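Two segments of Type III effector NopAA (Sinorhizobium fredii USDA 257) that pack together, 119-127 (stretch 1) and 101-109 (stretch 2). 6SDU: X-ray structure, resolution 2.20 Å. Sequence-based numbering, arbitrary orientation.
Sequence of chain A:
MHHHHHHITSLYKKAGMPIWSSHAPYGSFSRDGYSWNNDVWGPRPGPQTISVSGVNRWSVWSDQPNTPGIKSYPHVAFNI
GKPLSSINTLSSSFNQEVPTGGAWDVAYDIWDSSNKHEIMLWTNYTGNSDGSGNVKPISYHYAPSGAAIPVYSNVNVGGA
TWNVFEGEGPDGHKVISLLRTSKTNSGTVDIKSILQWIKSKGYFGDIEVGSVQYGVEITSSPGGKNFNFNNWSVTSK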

# COMPACT_ATOMS: atom_id res chain seq x y z
N ILE A 119 -3.86 7.80 -1.30
CA ILE A 119 -4.92 6.92 -0.82
C ILE A 119 -4.33 5.52 -0.61
O ILE A 119 -3.79 4.92 -1.55
CB ILE A 119 -6.12 6.86 -1.78
CG1 ILE A 119 -6.72 8.27 -1.97
CG2 ILE A 119 -7.19 5.85 -1.25
CD1 ILE A 119 -6.14 9.04 -3.15
N MET A 120 -4.41 5.02 0.63
CA MET A 120 -3.87 3.72 1.02
C MET A 120 -5.00 2.75 1.31
O MET A 120 -6.01 3.12 1.92
CB MET A 120 -2.98 3.82 2.26
CG MET A 120 -1.80 4.82 2.20
SD MET A 120 -0.52 4.38 3.41
CE MET A 120 0.22 2.99 2.57
N LEU A 121 -4.85 1.52 0.86
CA LEU A 121 -5.78 0.44 1.17
C LEU A 121 -4.96 -0.69 1.78
O LEU A 121 -4.18 -1.32 1.07
CB LEU A 121 -6.55 -0.04 -0.06
CG LEU A 121 -7.02 1.02 -1.08
CD1 LEU A 121 -7.59 0.35 -2.35
CD2 LEU A 121 -8.06 1.94 -0.45
N TRP A 122 -5.11 -0.90 3.09
CA TRP A 122 -4.39 -1.95 3.82
C TRP A 122 -5.16 -3.27 3.74
O TRP A 122 -6.25 -3.39 4.32
CB TRP A 122 -4.19 -1.54 5.29
CG TRP A 122 -3.28 -0.33 5.55
CD1 TRP A 122 -3.00 0.70 4.68
CD2 TRP A 122 -2.58 -0.04 6.76
NE1 TRP A 122 -2.15 1.61 5.28
CE2 TRP A 122 -1.87 1.18 6.56
CE3 TRP A 122 -2.46 -0.69 8.00
CZ2 TRP A 122 -1.06 1.76 7.54
CZ3 TRP A 122 -1.64 -0.12 8.99
CH2 TRP A 122 -0.95 1.09 8.75
N THR A 123 -4.61 -4.27 3.06
CA THR A 123 -5.30 -5.55 2.94
C THR A 123 -4.97 -6.52 4.08
O THR A 123 -5.86 -7.24 4.53
CB THR A 123 -4.98 -6.22 1.60
OG1 THR A 123 -3.56 -6.51 1.52
CG2 THR A 123 -5.42 -5.33 0.45
N ASN A 124 -3.71 -6.60 4.51
CA ASN A 124 -3.31 -7.47 5.62
C ASN A 124 -2.19 -6.73 6.35
O ASN A 124 -1.36 -6.07 5.72
CB ASN A 124 -2.84 -8.86 5.15
CG ASN A 124 -2.85 -9.92 6.27
OD1 ASN A 124 -3.17 -9.63 7.44
ND2 ASN A 124 -2.48 -11.14 5.93
N TYR A 125 -2.22 -6.78 7.68
CA TYR A 125 -1.30 -5.97 8.46
C TYR A 125 -1.18 -6.59 9.84
O TYR A 125 -1.94 -7.49 10.21
CB TYR A 125 -1.76 -4.50 8.51
CG TYR A 125 -3.27 -4.30 8.73
CD1 TYR A 125 -4.19 -4.46 7.67
CD2 TYR A 125 -3.76 -3.91 9.96
CE1 TYR A 125 -5.55 -4.28 7.87
CE2 TYR A 125 -5.12 -3.72 10.17
CZ TYR A 125 -6.01 -3.91 9.13
OH TYR A 125 -7.34 -3.72 9.36
N THR A 126 -0.18 -6.14 10.60
CA THR A 126 0.05 -6.70 11.92
C THR A 126 -0.67 -5.95 13.03
O THR A 126 -0.59 -6.38 14.18
CB THR A 126 1.54 -6.72 12.27
OG1 THR A 126 2.06 -5.39 12.14
CG2 THR A 126 2.27 -7.64 11.37
N GLY A 127 -1.22 -4.77 12.75
CA GLY A 127 -2.02 -4.01 13.71
C GLY A 127 -3.48 -4.38 13.59
O GLY A 127 -3.83 -5.44 13.06
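Stretch 2 101-109: GGAWDVAYD

Stretch 2 enters as loop at Gly101 and Gly102, then runs as an extended strand from Ala103 through Asp109, antiparallel to stretch 1; the axes of strands 119-122 and 103-109 make an angle of 143° and approach to 4.3 Å. In register, Met120 pairs with Asp109, Leu121 with Tyr108, Trp122 with Ala107 (CA to CA 4.8, 4.8 and 4.2 Å). A beta bulge then shifts the pairing by one residue where stretch 1 turns its corner at Thr123 and Asn124, so that Asn124 faces Val106 and Tyr125 faces Asp105 (CA to CA 5.4 and 4.0 Å).

Six hydrogen bonds join the stretches, beginning with Tyr108 N to Leu121 O (2.7 Å) and Leu121 N to Tyr108 O (3.1 Å). Across the bulge, Thr123 N donates to Val106 O (3.0 Å), whereas Val106 N reaches Asn124 O (2.8 Å); two successive residues of stretch 1 thus serve one residue of stretch 2. Beyond it, Thr126 N donates to Trp104 O (3.0 Å), and Trp104 N is taken up by a side chain, Thr126 OG1 (3.1 Å). Close CA-H...O contacts lie between these rungs, as from Ala107 CA to Leu121 O (3.1 Å).

On one face of the sheet, Asp105 CB lies over the Trp122 ring, 3.7 Å from the centroid of its six-membered ring, while Ala107 CB packs against Trp122 CD1 (3.6 Å) and Met120 CE (3.9 Å). On the other, Leu121 CB meets Tyr108 CB (3.8 Å). At the corner, Thr123, whose CA-to-CB bond points sideways, brings CG2 to the edge of the Tyr108 ring at CD2 (4.4 Å).

The indole end of Trp104 comes nearer to stretch 1, placing a ring face under Thr126 CG2, which lies 3.6 Å from the centroid of the five-membered ring; Trp104 NE1 donates to Gly101 O (2.7 Å), tying the ring to the preceding loop.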

# COMPACT_ATOMS: atom_id res chain seq x y z
N GLY A 101 4.63 -12.80 11.98
CA GLY A 101 5.10 -11.80 12.91
C GLY A 101 5.76 -10.57 12.30
O GLY A 101 5.81 -10.36 11.09
N GLY A 102 6.26 -9.71 13.19
CA GLY A 102 6.89 -8.48 12.76
C GLY A 102 5.94 -7.30 12.87
O GLY A 102 4.92 -7.34 13.57
N ALA A 103 6.34 -6.21 12.22
CA ALA A 103 5.54 -4.98 12.18
C ALA A 103 5.48 -4.50 10.73
O ALA A 103 6.49 -4.03 10.19
CB ALA A 103 6.11 -3.93 13.11
N TRP A 104 4.32 -4.66 10.08
CA TRP A 104 4.20 -4.33 8.66
C TRP A 104 2.74 -4.21 8.26
O TRP A 104 1.82 -4.60 8.99
CB TRP A 104 4.92 -5.37 7.78
CG TRP A 104 4.61 -6.80 8.17
CD1 TRP A 104 5.37 -7.60 8.96
CD2 TRP A 104 3.46 -7.58 7.80
NE1 TRP A 104 4.78 -8.83 9.10
CE2 TRP A 104 3.60 -8.84 8.40
CE3 TRP A 104 2.33 -7.33 7.02
CZ2 TRP A 104 2.65 -9.86 8.24
CZ3 TRP A 104 1.39 -8.34 6.86
CH2 TRP A 104 1.55 -9.58 7.47
N ASP A 105 2.53 -3.64 7.08
CA ASP A 105 1.21 -3.57 6.50
C ASP A 105 1.37 -3.73 4.99
O ASP A 105 2.25 -3.12 4.40
CB ASP A 105 0.50 -2.27 6.87
CG ASP A 105 1.27 -1.03 6.46
OD1 ASP A 105 1.04 -0.51 5.33
OD2 ASP A 105 2.08 -0.54 7.29
N VAL A 106 0.61 -4.65 4.42
CA VAL A 106 0.55 -4.84 2.98
C VAL A 106 -0.51 -3.87 2.48
O VAL A 106 -1.65 -3.91 2.95
CB VAL A 106 0.19 -6.30 2.63
CG1 VAL A 106 0.11 -6.49 1.13
CG2 VAL A 106 1.25 -7.25 3.21
N ALA A 107 -0.15 -2.97 1.56
CA ALA A 107 -1.12 -1.93 1.20
C ALA A 107 -1.03 -1.51 -0.26
O ALA A 107 0.05 -1.51 -0.85
CB ALA A 107 -0.92 -0.68 2.07
N TYR A 108 -2.20 -1.10 -0.80
CA TYR A 108 -2.27 -0.33 -2.03
C TYR A 108 -1.84 1.09 -1.71
O TYR A 108 -2.15 1.61 -0.63
CB TYR A 108 -3.70 -0.29 -2.59
CG TYR A 108 -4.04 -1.49 -3.42
CD1 TYR A 108 -3.67 -1.56 -4.75
CD2 TYR A 108 -4.70 -2.57 -2.85
CE1 TYR A 108 -3.96 -2.68 -5.51
CE2 TYR A 108 -5.01 -3.69 -3.61
CZ TYR A 108 -4.62 -3.75 -4.93
OH TYR A 108 -4.90 -4.85 -5.69
N ASP A 109 -1.08 1.70 -2.61
CA ASP A 109 -0.64 3.09 -2.47
C ASP A 109 -1.04 3.80 -3.76
O ASP A 109 -0.43 3.61 -4.80
CB ASP A 109 0.87 3.16 -2.21
CG ASP A 109 1.28 4.37 -1.36
OD1 ASP A 109 0.50 4.84 -0.50
OD2 ASP A 109 2.40 4.87 -1.57